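Local atomic coordinates of Xaa-Pro Dipeptidase (Alteromonas macleodii, PDB entry 2QS8), a protein that probably hydrolyses dipeptides as a metal-dependent carboxypeptidase of the amidohydrolase superfamily, and holds methionine in its active site. Residues L65-H69 against L365-E369. Numbering follows the deposited sequence.
With MG (magnesium ion), chain C.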
ATOM      1  N   LEU A  65      25.847  21.302  29.708  1.00 25.67           N
ATOM      2  CA  LEU A  65      24.605  21.797  29.119  1.00 26.03           C
ATOM      3  C   LEU A  65      24.093  20.917  27.962  1.00 24.01           C
ATOM      4  O   LEU A  65      24.872  20.238  27.296  1.00 23.46           O
ATOM      5  CB  LEU A  65      24.813  23.239  28.640  1.00 26.82           C
ATOM      6  CG  LEU A  65      25.264  24.204  29.751  1.00 27.98           C
ATOM      7  CD1 LEU A  65      25.587  25.564  29.146  1.00 27.12           C
ATOM      8  CD2 LEU A  65      24.179  24.324  30.811  1.00 23.69           C
HETATM    9  N   MSE A  66      22.784  20.947  27.738  1.00 23.67           N
HETATM   10  CA  MSE A  66      22.162  20.159  26.680  1.00 24.34           C
HETATM   11  C   MSE A  66      21.282  20.972  25.726  1.00 23.65           C
HETATM   12  O   MSE A  66      20.556  21.866  26.153  1.00 22.21           O
HETATM   13  CB  MSE A  66      21.320  19.052  27.304  1.00 21.49           C
HETATM   14  CG  MSE A  66      22.124  18.054  28.075  1.00 20.98           C
HETATM   15 SE   MSE A  66      21.020  16.531  28.659  1.00 25.80          SE
HETATM   16  CE  MSE A  66      21.953  16.050  30.314  1.00 19.73           C
ATOM     17  N   ASP A  67      21.366  20.665  24.435  1.00 23.08           N
ATOM     18  CA  ASP A  67      20.571  21.354  23.416  1.00 21.98           C
ATOM     19  C   ASP A  67      19.720  20.276  22.737  1.00 20.80           C
ATOM     20  O   ASP A  67      20.238  19.403  22.060  1.00 19.84           O
ATOM     21  CB  ASP A  67      21.491  22.044  22.396  1.00 22.88           C
ATOM     22  CG  ASP A  67      20.750  23.033  21.510  1.00 24.13           C
ATOM     23  OD1 ASP A  67      19.556  22.809  21.227  1.00 23.82           O
ATOM     24  OD2 ASP A  67      21.373  24.034  21.084  1.00 26.02           O
HETATM   25  N   MSE A  68      18.409  20.339  22.946  1.00 21.49           N
HETATM   26  CA  MSE A  68      17.484  19.349  22.390  1.00 20.44           C
HETATM   27  C   MSE A  68      17.172  19.503  20.894  1.00 23.14           C
HETATM   28  O   MSE A  68      16.368  18.736  20.363  1.00 22.57           O
HETATM   29  CB  MSE A  68      16.157  19.404  23.142  1.00 18.50           C
HETATM   30  CG  MSE A  68      16.235  19.178  24.638  1.00 17.13           C
HETATM   31 SE   MSE A  68      16.927  17.381  24.916  1.00 25.22          SE
HETATM   32  CE  MSE A  68      15.477  16.230  24.328  1.00 23.18           C
ATOM     33  N   HIS A  69      17.774  20.482  20.222  1.00 22.03           N
ATOM     34  CA  HIS A  69      17.448  20.692  18.814  1.00 22.16           C
ATOM     35  C   HIS A  69      18.575  21.325  18.007  1.00 20.96           C
ATOM     36  O   HIS A  69      18.663  22.549  17.894  1.00 19.54           O
ATOM     37  CB  HIS A  69      16.186  21.555  18.726  1.00 22.33           C
ATOM     38  CG  HIS A  69      15.504  21.525  17.391  1.00 25.96           C
ATOM     39  ND1 HIS A  69      14.181  21.167  17.245  1.00 26.42           N
ATOM     40  CD2 HIS A  69      15.943  21.860  16.155  1.00 25.72           C
ATOM     41  CE1 HIS A  69      13.834  21.287  15.975  1.00 24.81           C
ATOM     42  NE2 HIS A  69      14.885  21.707  15.294  1.00 26.11           N
ATOM     43  N   LEU A 365      13.926  14.468  29.121  1.00 26.91           N
ATOM     44  CA  LEU A 365      13.405  14.313  27.764  1.00 25.17           C
ATOM     45  C   LEU A 365      14.211  13.274  26.982  1.00 24.48           C
ATOM     46  O   LEU A 365      13.659  12.563  26.151  1.00 23.33           O
ATOM     47  CB  LEU A 365      13.422  15.655  27.017  1.00 24.50           C
ATOM     48  CG  LEU A 365      12.839  15.686  25.593  1.00 24.07           C
ATOM     49  CD1 LEU A 365      11.445  15.051  25.549  1.00 22.46           C
ATOM     50  CD2 LEU A 365      12.779  17.129  25.118  1.00 20.10           C
ATOM     51  N   LEU A 366      15.511  13.191  27.256  1.00 24.08           N
ATOM     52  CA  LEU A 366      16.371  12.219  26.590  1.00 25.44           C
ATOM     53  C   LEU A 366      16.438  10.904  27.364  1.00 26.88           C
ATOM     54  O   LEU A 366      17.170   9.999  26.982  1.00 26.64           O
ATOM     55  CB  LEU A 366      17.787  12.773  26.417  1.00 25.67           C
ATOM     56  CG  LEU A 366      18.079  13.659  25.199  1.00 25.93           C
ATOM     57  CD1 LEU A 366      19.536  14.095  25.219  1.00 21.57           C
ATOM     58  CD2 LEU A 366      17.795  12.895  23.909  1.00 24.68           C
ATOM     59  N   ARG A 367      15.683  10.820  28.461  1.00 28.10           N
ATOM     60  CA  ARG A 367      15.618   9.611  29.286  1.00 28.31           C
ATOM     61  C   ARG A 367      16.974   9.189  29.831  1.00 28.67           C
ATOM     62  O   ARG A 367      17.325   8.011  29.800  1.00 29.73           O
ATOM     63  CB  ARG A 367      14.997   8.462  28.475  1.00 27.40           C
ATOM     64  CG  ARG A 367      13.667   8.839  27.838  1.00 27.90           C
ATOM     65  CD  ARG A 367      13.114   7.763  26.934  1.00 28.40           C
ATOM     66  NE  ARG A 367      11.876   8.193  26.288  1.00 28.71           N
ATOM     67  CZ  ARG A 367      11.094   7.412  25.549  1.00 30.55           C
ATOM     68  NH1 ARG A 367      11.408   6.131  25.350  1.00 29.35           N
ATOM     69  NH2 ARG A 367       9.994   7.917  25.001  1.00 27.77           N
ATOM     70  N   ILE A 368      17.736  10.160  30.325  1.00 27.79           N
ATOM     71  CA  ILE A 368      19.049   9.880  30.891  1.00 27.27           C
ATOM     72  C   ILE A 368      19.283  10.638  32.199  1.00 27.42           C
ATOM     73  O   ILE A 368      20.421  10.780  32.651  1.00 27.11           O
ATOM     74  CB  ILE A 368      20.177  10.228  29.897  1.00 25.16           C
ATOM     75  CG1 ILE A 368      19.994  11.649  29.370  1.00 24.31           C
ATOM     76  CG2 ILE A 368      20.195   9.234  28.768  1.00 23.43           C
ATOM     77  CD1 ILE A 368      21.150  12.113  28.515  1.00 23.15           C
ATOM     78  N   GLU A 369      18.197  11.094  32.816  1.00 28.55           N
ATOM     79  CA  GLU A 369      18.283  11.851  34.061  1.00 31.74           C
ATOM     80  C   GLU A 369      18.910  11.087  35.221  1.00 32.05           C
ATOM     81  O   GLU A 369      19.311  11.684  36.210  1.00 32.59           O
ATOM     82  CB  GLU A 369      16.898  12.346  34.502  1.00 33.55           C
ATOM     83  CG  GLU A 369      15.957  11.240  34.934  1.00 35.72           C
ATOM     84  CD  GLU A 369      15.095  10.727  33.799  1.00 39.95           C
ATOM     85  OE1 GLU A 369      15.603  10.615  32.658  1.00 39.38           O
ATOM     86  OE2 GLU A 369      13.908  10.427  34.053  1.00 44.37           O
TER
HETATM   87 MG    MG C 500      15.044  22.128  12.931  1.00 29.56          MG
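How the end of a barrel strand can lead into a metal site while its neighbouring residues pack against the loop after a helix is well illustrated by L65-H69. The packing is wholly apolar, with no hydrogen bond between the segments. Selenomethionines M66 and M68, two residues apart, both direct their CA-to-CB bonds toward L365-E369. SE of M66 lies 4.5 Å from CD1 of L366, while its CE is 4.4 Å from CD1 of I368. M68 meets L365 and L366, its CE standing 3.8 Å from CG of L366; its approach to L365 is modelled too tightly for the exact spacing to carry meaning. Helix 360-365 ends in a Schellman motif with R367 at positive phi; L366 and I368, before and after it, have CA-to-CB bonds toward L65-H69, while R367, exposed and out of reach, forms a salt bridge with D251 through NH2. This is the TIM-barrel arrangement of amidohydrolases, with the outer layer closing over a core strand whose end supplies the HxH metal motif. The polar and metal contacts of the strand end centre on D67 and H69. OD1 of D67 accepts a hydrogen bond from N of H69 (3.1 Å), an Asx turn at the corner of the chain, and NE2 of H69 binds magnesium at 2.4 Å, alongside H71.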